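Molybdopterin-guanine dinucleotide biosynthesis adapter protein (Escherichia coli, PDB 1NP6) binds GTP and hydrolyses it weakly, and may act as an adapter in the making and use of the molybdopterin-guanine dinucleotide cofactor. Local coordinates at residues B[16-22]-B[118-122]; B[35-41]-B[101-107]; B[60-66]-B[77-81]; B[137-143]-B[150-156]. All coordinates share one frame; numbering follows the deposited sequence.

Contact 1: residues B[16-22]-B[118-122]; sequences GTGKTTL and VLFRD. With SO4 (sulfate ion), chain D.
The guanidinium of Arg-121 presents its edge, not a face, to the loop 16-18. Its NH1 donates to Gly-16 O at 3.1 Å, with the acceptor almost exactly in the guanidinium plane and the nitrogen lying on a carbonyl lone pair. The same NH1 comes within 2.7 Å of Thr-17 O. CG stands anti to the backbone N (chi1 -171°) and the chain then bends at chi3 (82°), which brings the guanidinium edge to the carbonyls of Gly-16 and Thr-17. Thr-17 CG2 lies against the backbone of Leu-119 to Arg-121, while OG1 bonds to Trp-14 O and also takes a hydrogen from a water that accepts from Arg-121 N. Deeper in, the two methyls of Leu-119 close on the first turn of helix 19-32: CD2 meets Leu-22 CD2 at 3.6 Å, and CD1 touches the CA and CG of Lys-19, the two side chains crossing at about a right angle.

The loop's other side holds a sulfate by backbone amides. Gly-16 N reaches sulfate O4 at 2.9 Å, Gly-18 N and Lys-19 N share O2, and Thr-20 N takes O1. This is the P-loop (Walker A) of a nucleotide-binding protein, and the anion probably marks where a GTP phosphate would sit. Arg-121 thus bonds a carbonyl on the side away from the sulfate while the amides face the anion; the arginine's charge may also make the site somewhat more welcoming to phosphate.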
# COMPACT_ATOMS: atom_id res chain seq x y z
N GLY B 16 -0.36 26.69 4.12
CA GLY B 16 -1.06 27.44 5.15
C GLY B 16 -2.39 28.05 4.74
O GLY B 16 -3.10 28.61 5.58
N THR B 17 -2.74 27.93 3.46
CA THR B 17 -4.01 28.45 2.94
C THR B 17 -5.22 27.67 3.46
O THR B 17 -6.30 28.24 3.64
CB THR B 17 -3.99 28.42 1.39
OG1 THR B 17 -3.04 29.37 0.91
CG2 THR B 17 -5.32 28.92 0.80
N GLY B 18 -5.06 26.36 3.64
CA GLY B 18 -6.10 25.53 4.23
C GLY B 18 -6.52 24.29 3.44
O GLY B 18 -7.61 23.78 3.62
N LYS B 19 -5.64 23.83 2.55
CA LYS B 19 -5.86 22.61 1.76
C LYS B 19 -6.30 21.34 2.53
O LYS B 19 -7.37 20.78 2.24
CB LYS B 19 -4.59 22.31 0.97
CG LYS B 19 -4.81 22.20 -0.49
CD LYS B 19 -3.70 21.40 -1.13
CE LYS B 19 -2.50 22.26 -1.44
NZ LYS B 19 -1.31 21.86 -0.63
N THR B 20 -5.48 20.85 3.46
CA THR B 20 -5.78 19.57 4.13
C THR B 20 -7.06 19.65 5.00
O THR B 20 -7.87 18.72 5.04
CB THR B 20 -4.58 18.98 4.94
OG1 THR B 20 -4.55 19.53 6.26
CG2 THR B 20 -3.22 19.36 4.33
N THR B 21 -7.22 20.80 5.66
CA THR B 21 -8.40 21.11 6.45
C THR B 21 -9.69 21.10 5.62
O THR B 21 -10.73 20.61 6.06
CB THR B 21 -8.20 22.49 7.14
OG1 THR B 21 -7.37 22.32 8.29
CG2 THR B 21 -9.51 23.08 7.69
N LEU B 22 -9.61 21.66 4.41
CA LEU B 22 -10.72 21.68 3.47
C LEU B 22 -11.07 20.26 3.04
O LEU B 22 -12.24 19.88 3.05
CB LEU B 22 -10.41 22.57 2.25
CG LEU B 22 -11.56 22.70 1.23
CD1 LEU B 22 -12.83 23.24 1.87
CD2 LEU B 22 -11.17 23.56 0.05
N VAL B 118 -8.17 25.71 -7.26
CA VAL B 118 -7.16 26.52 -6.57
C VAL B 118 -7.86 27.25 -5.41
O VAL B 118 -8.98 27.69 -5.55
CB VAL B 118 -6.52 27.54 -7.54
CG1 VAL B 118 -5.61 28.56 -6.81
CG2 VAL B 118 -5.73 26.81 -8.61
N LEU B 119 -7.18 27.35 -4.28
CA LEU B 119 -7.78 27.96 -3.08
C LEU B 119 -7.14 29.31 -2.78
O LEU B 119 -5.95 29.51 -3.07
CB LEU B 119 -7.63 27.02 -1.88
CG LEU B 119 -7.91 25.52 -2.08
CD1 LEU B 119 -7.67 24.77 -0.79
CD2 LEU B 119 -9.32 25.20 -2.62
N PHE B 120 -7.92 30.24 -2.22
CA PHE B 120 -7.43 31.55 -1.77
C PHE B 120 -8.11 31.96 -0.47
O PHE B 120 -9.33 31.97 -0.37
CB PHE B 120 -7.68 32.63 -2.85
CG PHE B 120 -7.17 34.01 -2.47
CD1 PHE B 120 -5.82 34.34 -2.64
CD2 PHE B 120 -8.03 34.97 -1.94
CE1 PHE B 120 -5.32 35.60 -2.27
CE2 PHE B 120 -7.54 36.25 -1.56
CZ PHE B 120 -6.19 36.56 -1.75
N ARG B 121 -7.30 32.31 0.53
CA ARG B 121 -7.79 32.93 1.76
C ARG B 121 -7.09 34.26 1.95
O ARG B 121 -5.85 34.32 2.02
CB ARG B 121 -7.56 32.02 2.99
CG ARG B 121 -8.26 32.53 4.25
CD ARG B 121 -8.06 31.74 5.53
NE ARG B 121 -6.80 32.07 6.18
CZ ARG B 121 -5.73 31.31 6.10
NH1 ARG B 121 -5.80 30.18 5.41
NH2 ARG B 121 -4.60 31.65 6.70
N ASP B 122 -7.87 35.33 2.04
CA ASP B 122 -7.32 36.68 2.10
C ASP B 122 -6.29 36.86 3.23
O ASP B 122 -5.22 37.41 3.02
CB ASP B 122 -8.44 37.72 2.20
CG ASP B 122 -8.01 39.11 1.72
OD1 ASP B 122 -8.12 40.05 2.53
OD2 ASP B 122 -7.58 39.36 0.56
S SO4 D . -2.37 23.87 3.90
O1 SO4 D . -2.89 22.52 4.08
O2 SO4 D . -2.85 24.45 2.63
O3 SO4 D . -2.84 24.67 5.01
O4 SO4 D . -0.91 23.84 3.89
O HOH W 1 -4.46 32.01 -0.24

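Contact 2: residues B[35-41]-B[101-107]; sequences IRPGLIK and LDLILVE
Arg-36 grips Asp-102 side-on with two nitrogens: NE donates to OD2 at 3.2 Å and NH2 to OD1 at 3.1 Å, a salt bridge. The guanidinium and carboxylate planes are 47° apart, so the oxygens lie near the guanidinium plane while the nitrogens approach from out of the carboxylate plane. OD2 has a second donor in Arg-36 N, at 2.9 Å on its anti lone pair, and Asp-102 N returns a bond to Arg-36 O. A bend at chi3 of Arg-36 (-69°) brings the guanidinium round to the acid.

Beyond this salt bridge the strands 37-41 and 103-107 run parallel, their axes 25° apart. Gly-38 N bonds to Leu-103 O, Leu-105 N to Gly-38 O, Ile-40 N to Leu-105 O, and Glu-107 N to Ile-40 O. On one face Leu-39 CD1 rests on Leu-105 CB at 4.0 Å; on the other, Ile-40 CG1 and CD1 lie over Ile-104 CG2. Lys-41 and Glu-107 point the same way side by side, Lys-41 CG 3.4 Å and NZ 4.1 Å from Glu-107 OE1, and a water donates to that oxygen.

Further out, helix 19-32 covers Leu-105 and Glu-107, helix 89-95 covers Ile-40 and Ile-104, and a strand of the second subunit pairs in parallel with residues 38-41. Glu-107 also touches Thr-20 of the P-loop. Leu-103 N is buried without a partner in the model. Asp-102, with Leu-101 in a predicted GTP-binding site, has its carboxylate fixed by three bonds from Arg-36, which with the returning backbone bond lock the residues just before the strands together.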
# COMPACT_ATOMS: atom_id res chain seq x y z
N ILE B 35 -20.62 9.09 -3.39
CA ILE B 35 -19.34 9.12 -4.11
C ILE B 35 -18.29 8.36 -3.31
O ILE B 35 -18.18 8.55 -2.10
CB ILE B 35 -18.87 10.58 -4.36
CG1 ILE B 35 -19.77 11.27 -5.39
CG2 ILE B 35 -17.38 10.62 -4.80
CD1 ILE B 35 -20.14 12.67 -5.02
N ARG B 36 -17.52 7.49 -3.96
CA ARG B 36 -16.46 6.78 -3.25
C ARG B 36 -15.12 7.37 -3.69
O ARG B 36 -14.62 7.00 -4.75
CB ARG B 36 -16.53 5.27 -3.48
CG ARG B 36 -17.92 4.64 -3.23
CD ARG B 36 -18.13 3.27 -3.91
NE ARG B 36 -18.20 3.35 -5.37
CZ ARG B 36 -18.07 2.33 -6.22
NH1 ARG B 36 -17.85 1.09 -5.77
NH2 ARG B 36 -18.15 2.55 -7.53
N PRO B 37 -14.57 8.30 -2.91
CA PRO B 37 -13.31 8.98 -3.28
C PRO B 37 -12.03 8.21 -2.94
O PRO B 37 -11.93 7.54 -1.92
CB PRO B 37 -13.37 10.28 -2.47
CG PRO B 37 -14.17 9.93 -1.21
CD PRO B 37 -15.10 8.80 -1.62
N GLY B 38 -11.05 8.31 -3.84
CA GLY B 38 -9.66 7.99 -3.51
C GLY B 38 -8.89 9.27 -3.24
O GLY B 38 -9.33 10.38 -3.61
N LEU B 39 -7.72 9.12 -2.62
CA LEU B 39 -6.83 10.22 -2.30
C LEU B 39 -5.35 9.85 -2.55
O LEU B 39 -4.88 8.80 -2.09
CB LEU B 39 -6.96 10.62 -0.83
CG LEU B 39 -6.07 11.79 -0.34
CD1 LEU B 39 -6.44 13.12 -0.99
CD2 LEU B 39 -6.17 11.93 1.17
N ILE B 40 -4.65 10.73 -3.27
CA ILE B 40 -3.19 10.61 -3.43
C ILE B 40 -2.54 11.87 -2.84
O ILE B 40 -2.86 13.00 -3.23
CB ILE B 40 -2.81 10.45 -4.93
CG1 ILE B 40 -3.56 9.26 -5.56
CG2 ILE B 40 -1.29 10.33 -5.06
CD1 ILE B 40 -3.26 9.03 -7.11
N LYS B 41 -1.63 11.68 -1.90
CA LYS B 41 -1.05 12.77 -1.13
C LYS B 41 0.48 12.66 -1.08
O LYS B 41 1.02 11.55 -1.04
CB LYS B 41 -1.61 12.71 0.30
CG LYS B 41 -1.16 13.83 1.25
CD LYS B 41 -1.77 13.68 2.64
CE LYS B 41 -0.83 14.21 3.74
NZ LYS B 41 -0.98 15.69 4.00
N LEU B 101 -13.88 2.74 -6.97
CA LEU B 101 -13.74 4.20 -6.77
C LEU B 101 -14.42 4.96 -7.90
O LEU B 101 -14.52 4.46 -9.02
CB LEU B 101 -12.26 4.62 -6.70
CG LEU B 101 -11.35 4.13 -5.56
CD1 LEU B 101 -9.91 4.57 -5.83
CD2 LEU B 101 -11.78 4.59 -4.13
N ASP B 102 -14.85 6.19 -7.61
CA ASP B 102 -15.50 7.07 -8.59
C ASP B 102 -14.67 8.29 -8.98
O ASP B 102 -14.93 8.91 -10.00
CB ASP B 102 -16.84 7.56 -8.03
CG ASP B 102 -17.76 6.41 -7.65
OD1 ASP B 102 -18.01 5.54 -8.51
OD2 ASP B 102 -18.27 6.29 -6.51
N LEU B 103 -13.70 8.64 -8.13
CA LEU B 103 -13.01 9.93 -8.17
C LEU B 103 -11.74 9.85 -7.34
O LEU B 103 -11.78 9.38 -6.22
CB LEU B 103 -13.91 11.02 -7.56
CG LEU B 103 -13.31 12.40 -7.31
CD1 LEU B 103 -13.29 13.24 -8.62
CD2 LEU B 103 -14.06 13.13 -6.21
N ILE B 104 -10.63 10.32 -7.89
CA ILE B 104 -9.40 10.38 -7.11
C ILE B 104 -8.97 11.83 -6.88
O ILE B 104 -8.70 12.56 -7.84
CB ILE B 104 -8.28 9.54 -7.80
CG1 ILE B 104 -8.66 8.06 -7.84
CG2 ILE B 104 -6.95 9.72 -7.11
CD1 ILE B 104 -7.84 7.22 -8.86
N LEU B 105 -8.89 12.24 -5.61
CA LEU B 105 -8.41 13.57 -5.24
C LEU B 105 -6.88 13.57 -5.10
O LEU B 105 -6.32 12.58 -4.63
CB LEU B 105 -9.05 14.05 -3.93
CG LEU B 105 -10.59 14.05 -3.92
CD1 LEU B 105 -11.18 14.09 -2.50
CD2 LEU B 105 -11.12 15.22 -4.76
N VAL B 106 -6.23 14.68 -5.49
CA VAL B 106 -4.76 14.78 -5.50
C VAL B 106 -4.26 16.04 -4.80
O VAL B 106 -4.75 17.14 -5.07
CB VAL B 106 -4.19 14.74 -6.95
CG1 VAL B 106 -2.64 14.75 -6.94
CG2 VAL B 106 -4.74 13.54 -7.69
N GLU B 107 -3.29 15.88 -3.89
CA GLU B 107 -2.82 16.97 -3.03
C GLU B 107 -1.33 16.91 -2.59
O GLU B 107 -0.80 15.83 -2.31
CB GLU B 107 -3.71 17.00 -1.78
CG GLU B 107 -3.12 17.75 -0.61
CD GLU B 107 -3.70 17.31 0.70
OE1 GLU B 107 -3.73 16.09 0.95
OE2 GLU B 107 -4.15 18.19 1.46
O HOH W 2 -4.36 16.21 3.43

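Contact 3: residues B[60-66]-B[77-81]; sequences RKAGAAQ and LMTET
Arg-60 reaches from the end of helix 53-61 to strand 74-80 and meets Met-78 and Glu-80 there. Its CG is anti to the carbonyl carbon (chi1 -80°), and a bend at chi3 carries the guanidinium across the strand. NH1 donates to Glu-80 OE1 at 3.1 Å on the syn lone pair, with the oxygen close to the guanidinium plane; the two flat groups are turned 39° against each other. Met-78 CG comes over a face of the guanidinium, 3.7 Å from NE, and the two chains cross at about a right angle. Glu-80 folds at chi2 (80°), which brings its carboxylate back toward the arginine. Asp-48 is a second acid on NH1 of Arg-60, and Ser-56 takes NE, so the guanidinium is held from several sides.

Past Gly-63, Glu-80 N bonds to Ala-65 O at 3.0 Å. Gln-66 and Thr-79 form a non-hydrogen-bonded antiparallel pair, their side chains lying alongside and pointing the same way, with Gln-66 CG 3.9 Å from Thr-79 OG1. The amide oxygen of Gln-66 accepts from Asp-97 N of the second subunit, and a water 2.6 Å from Thr-79 OG1 also donates weakly to Gln-66 OE1.

Gly-63, at positive phi, forms a Schellman motif at the C-terminal end of the helix. The whole is a helix turning into a beta hairpin, strands 66-70 and 74-80, and residues of both strands pair in parallel with the second subunit.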
# COMPACT_ATOMS: atom_id res chain seq x y z
N ARG B 60 11.31 -4.80 5.98
CA ARG B 60 11.90 -3.91 4.98
C ARG B 60 13.35 -3.58 5.37
O ARG B 60 14.22 -3.48 4.50
CB ARG B 60 11.08 -2.62 4.81
CG ARG B 60 9.84 -2.79 3.93
CD ARG B 60 8.99 -1.52 3.75
NE ARG B 60 8.40 -1.08 5.03
CZ ARG B 60 8.81 -0.01 5.71
NH1 ARG B 60 9.81 0.75 5.24
NH2 ARG B 60 8.23 0.31 6.89
N LYS B 61 13.60 -3.42 6.67
CA LYS B 61 14.96 -3.23 7.19
C LYS B 61 15.87 -4.41 6.84
O LYS B 61 17.06 -4.21 6.59
CB LYS B 61 14.94 -3.01 8.72
CG LYS B 61 16.06 -2.12 9.25
CD LYS B 61 16.39 -2.45 10.71
CE LYS B 61 17.79 -1.96 11.09
NZ LYS B 61 17.88 -1.61 12.53
N ALA B 62 15.32 -5.63 6.81
CA ALA B 62 16.11 -6.82 6.44
C ALA B 62 16.29 -7.02 4.92
O ALA B 62 17.09 -7.86 4.50
CB ALA B 62 15.53 -8.07 7.06
N GLY B 63 15.53 -6.28 4.11
CA GLY B 63 15.67 -6.34 2.67
C GLY B 63 14.42 -6.57 1.84
O GLY B 63 14.51 -6.63 0.61
N ALA B 64 13.25 -6.72 2.47
CA ALA B 64 12.02 -6.81 1.67
C ALA B 64 11.74 -5.46 0.98
O ALA B 64 11.62 -4.43 1.64
CB ALA B 64 10.81 -7.24 2.52
N ALA B 65 11.67 -5.48 -0.35
CA ALA B 65 11.53 -4.26 -1.15
C ALA B 65 10.08 -3.78 -1.28
O ALA B 65 9.84 -2.58 -1.45
CB ALA B 65 12.13 -4.48 -2.55
N GLN B 66 9.15 -4.72 -1.29
CA GLN B 66 7.72 -4.41 -1.20
C GLN B 66 7.12 -5.30 -0.11
O GLN B 66 7.47 -6.48 -0.02
CB GLN B 66 7.01 -4.67 -2.53
CG GLN B 66 7.38 -3.62 -3.68
CD GLN B 66 6.72 -3.93 -5.00
OE1 GLN B 66 5.51 -4.09 -5.06
NE2 GLN B 66 7.51 -3.97 -6.07
N LEU B 77 0.04 -1.65 1.44
CA LEU B 77 1.22 -1.98 0.63
C LEU B 77 2.32 -0.92 0.86
O LEU B 77 2.03 0.27 0.91
CB LEU B 77 0.80 -2.03 -0.84
CG LEU B 77 1.99 -2.06 -1.84
CD1 LEU B 77 2.67 -3.43 -1.88
CD2 LEU B 77 1.44 -1.65 -3.20
N MET B 78 3.58 -1.34 1.07
CA MET B 78 4.67 -0.38 1.12
C MET B 78 5.69 -0.72 0.02
O MET B 78 5.99 -1.89 -0.17
CB MET B 78 5.32 -0.32 2.49
CG MET B 78 6.37 0.81 2.65
SD MET B 78 5.76 2.49 2.77
CE MET B 78 5.03 2.47 4.53
N THR B 79 6.17 0.30 -0.69
CA THR B 79 7.18 0.15 -1.77
C THR B 79 8.39 1.03 -1.42
O THR B 79 8.30 2.25 -1.37
CB THR B 79 6.58 0.56 -3.14
OG1 THR B 79 5.45 -0.28 -3.45
CG2 THR B 79 7.58 0.28 -4.32
N GLU B 80 9.53 0.39 -1.14
CA GLU B 80 10.77 1.11 -0.86
C GLU B 80 11.35 1.69 -2.17
O GLU B 80 11.47 0.97 -3.16
CB GLU B 80 11.78 0.14 -0.20
CG GLU B 80 12.77 0.79 0.75
CD GLU B 80 12.23 1.08 2.14
OE1 GLU B 80 11.00 0.95 2.40
OE2 GLU B 80 13.05 1.46 3.00
N THR B 81 11.65 3.00 -2.17
CA THR B 81 12.31 3.68 -3.30
C THR B 81 13.58 4.41 -2.83
O THR B 81 13.62 5.65 -2.78
CB THR B 81 11.35 4.70 -4.00
OG1 THR B 81 10.96 5.72 -3.06
CG2 THR B 81 10.04 4.05 -4.47
O HOH W 3 4.73 -1.22 -5.77

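Contact 4: residues B[137-143]-B[150-156]; sequences VIAVASD and VALLDIN
Val-150 lays CG2 over the backbone of Ala-139, 3.9 Å from its CA, while CG1 sits 3.5 Å from Val-137 O. From there the strands 137-142 and 151-154 run parallel, crossing at 28°; strand 151-154 is the outermost of the six-stranded parallel sheet within this chain. Val-140 N bonds to Ala-151 O, Leu-153 N to Val-140 O, Ser-142 N to Leu-153 O at 2.8 Å, and Ile-155 N to Ser-142 O.

Alanines line the shared face: Ala-139 CB takes Leu-153 CD1 at 3.9 Å, and Ala-141 CB meets Ile-155 CB on the same face, where helix 158-170 packs on Ala-139 and Leu-153. On the reverse face Leu-152 CD1 touches Ser-142 CB. Ile-155 has CG1 anti to its backbone N (chi1 -166°) and CG2 between that N and the carbonyl carbon, which sets the CG2 methyl on the Ser-142 carbonyl and on Asp-143 CB, 3.7 Å away.

Asp-154 OD1 accepts from Asn-156 N at 3.0 Å, an Asx turn at the end of the strand. Asp-143 OD1 takes Asp-122 N, and a water donates to its OD2. The core of this pairing is thus apolar, with one carboxylate at the end of each strand, each met by a backbone N-H.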
# COMPACT_ATOMS: atom_id res chain seq x y z
N VAL B 137 -7.05 24.77 -14.47
CA VAL B 137 -7.90 25.23 -13.35
C VAL B 137 -9.38 25.32 -13.77
O VAL B 137 -9.70 25.99 -14.75
CB VAL B 137 -7.40 26.60 -12.79
CG1 VAL B 137 -8.31 27.14 -11.67
CG2 VAL B 137 -5.98 26.49 -12.31
N ILE B 138 -10.26 24.64 -13.04
CA ILE B 138 -11.69 24.66 -13.32
C ILE B 138 -12.48 25.61 -12.39
O ILE B 138 -13.65 25.92 -12.65
CB ILE B 138 -12.29 23.21 -13.29
CG1 ILE B 138 -12.25 22.61 -11.86
CG2 ILE B 138 -11.55 22.32 -14.31
CD1 ILE B 138 -13.02 21.28 -11.71
N ALA B 139 -11.82 26.06 -11.32
CA ALA B 139 -12.44 26.96 -10.34
C ALA B 139 -11.41 27.47 -9.33
O ALA B 139 -10.38 26.85 -9.14
CB ALA B 139 -13.55 26.23 -9.61
N VAL B 140 -11.71 28.61 -8.69
CA VAL B 140 -10.98 29.10 -7.52
C VAL B 140 -11.97 29.16 -6.35
O VAL B 140 -12.97 29.85 -6.47
CB VAL B 140 -10.41 30.52 -7.74
CG1 VAL B 140 -9.76 31.08 -6.48
CG2 VAL B 140 -9.37 30.54 -8.91
N ALA B 141 -11.70 28.43 -5.27
CA ALA B 141 -12.50 28.55 -4.02
C ALA B 141 -11.88 29.62 -3.13
O ALA B 141 -10.71 29.51 -2.73
CB ALA B 141 -12.57 27.22 -3.30
N SER B 142 -12.66 30.65 -2.83
CA SER B 142 -12.14 31.85 -2.19
C SER B 142 -13.02 32.34 -1.03
O SER B 142 -14.20 32.07 -1.00
CB SER B 142 -12.06 32.99 -3.19
OG SER B 142 -11.36 34.09 -2.62
N ASP B 143 -12.44 33.12 -0.11
CA ASP B 143 -13.25 33.75 0.94
C ASP B 143 -13.54 35.23 0.62
O ASP B 143 -14.21 35.93 1.38
CB ASP B 143 -12.68 33.51 2.35
CG ASP B 143 -11.37 34.23 2.62
OD1 ASP B 143 -10.71 34.76 1.71
OD2 ASP B 143 -10.93 34.31 3.78
N VAL B 150 -12.62 31.78 -14.67
CA VAL B 150 -13.23 30.52 -14.26
C VAL B 150 -14.24 30.73 -13.12
O VAL B 150 -14.31 31.82 -12.55
CB VAL B 150 -12.16 29.48 -13.82
CG1 VAL B 150 -11.20 29.18 -14.96
CG2 VAL B 150 -11.40 29.95 -12.58
N ALA B 151 -15.01 29.69 -12.79
CA ALA B 151 -15.97 29.73 -11.67
C ALA B 151 -15.34 30.23 -10.37
O ALA B 151 -14.15 30.00 -10.12
CB ALA B 151 -16.55 28.36 -11.45
N LEU B 152 -16.15 30.91 -9.55
CA LEU B 152 -15.70 31.36 -8.23
C LEU B 152 -16.62 30.85 -7.13
O LEU B 152 -17.82 31.16 -7.08
CB LEU B 152 -15.52 32.89 -8.16
CG LEU B 152 -15.01 33.25 -6.74
CD1 LEU B 152 -13.60 33.81 -6.70
CD2 LEU B 152 -15.97 34.12 -5.94
N LEU B 153 -16.04 30.05 -6.24
CA LEU B 153 -16.79 29.34 -5.22
C LEU B 153 -16.44 29.88 -3.82
O LEU B 153 -15.34 30.38 -3.59
CB LEU B 153 -16.49 27.84 -5.30
CG LEU B 153 -16.47 27.16 -6.70
CD1 LEU B 153 -16.00 25.70 -6.61
CD2 LEU B 153 -17.81 27.26 -7.38
N ASP B 154 -17.38 29.75 -2.89
CA ASP B 154 -17.17 30.11 -1.50
C ASP B 154 -16.43 28.97 -0.78
O ASP B 154 -16.96 27.86 -0.67
CB ASP B 154 -18.53 30.39 -0.86
CG ASP B 154 -18.43 30.96 0.53
OD1 ASP B 154 -17.33 30.93 1.15
OD2 ASP B 154 -19.43 31.45 1.10
N ILE B 155 -15.23 29.26 -0.30
CA ILE B 155 -14.35 28.24 0.30
C ILE B 155 -14.95 27.71 1.61
O ILE B 155 -14.65 26.60 2.03
CB ILE B 155 -12.90 28.80 0.49
CG1 ILE B 155 -11.89 27.67 0.79
CG2 ILE B 155 -12.87 29.94 1.48
CD1 ILE B 155 -10.43 28.15 0.92
N ASN B 156 -15.85 28.51 2.18
CA ASN B 156 -16.56 28.12 3.41
C ASN B 156 -17.94 27.48 3.16
O ASN B 156 -18.63 27.10 4.11
CB ASN B 156 -16.62 29.32 4.37
CG ASN B 156 -15.22 29.88 4.73
OD1 ASN B 156 -14.43 29.24 5.44
ND2 ASN B 156 -14.92 31.07 4.23
O HOH W 4 -11.94 32.14 5.34

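How the contacts relate
Contacts 1, 2 and 4 all belong to the six-stranded parallel sheet, ordered 37-42, 103-107, 8-12, 116-120, 137-142, 151-154. Contact 2 joins the first two strands and contact 4 the last two, with centres about 19 Å apart; contact 1 sets the P-loop on strand 116-120, about 11 Å from contact 4 and 18 Å from contact 2, touching both. Contact 3 stands apart on the hairpin, its centre about 25 Å from that of contact 2 and 41 Å from that of contact 4. Along the chain, contact 3 nests within contact 2, which nests within contact 1, and contact 4 follows. Contacts 2 and 3 both meet the second subunit, so dimerisation lengthens the sheet at the side away from contact 4.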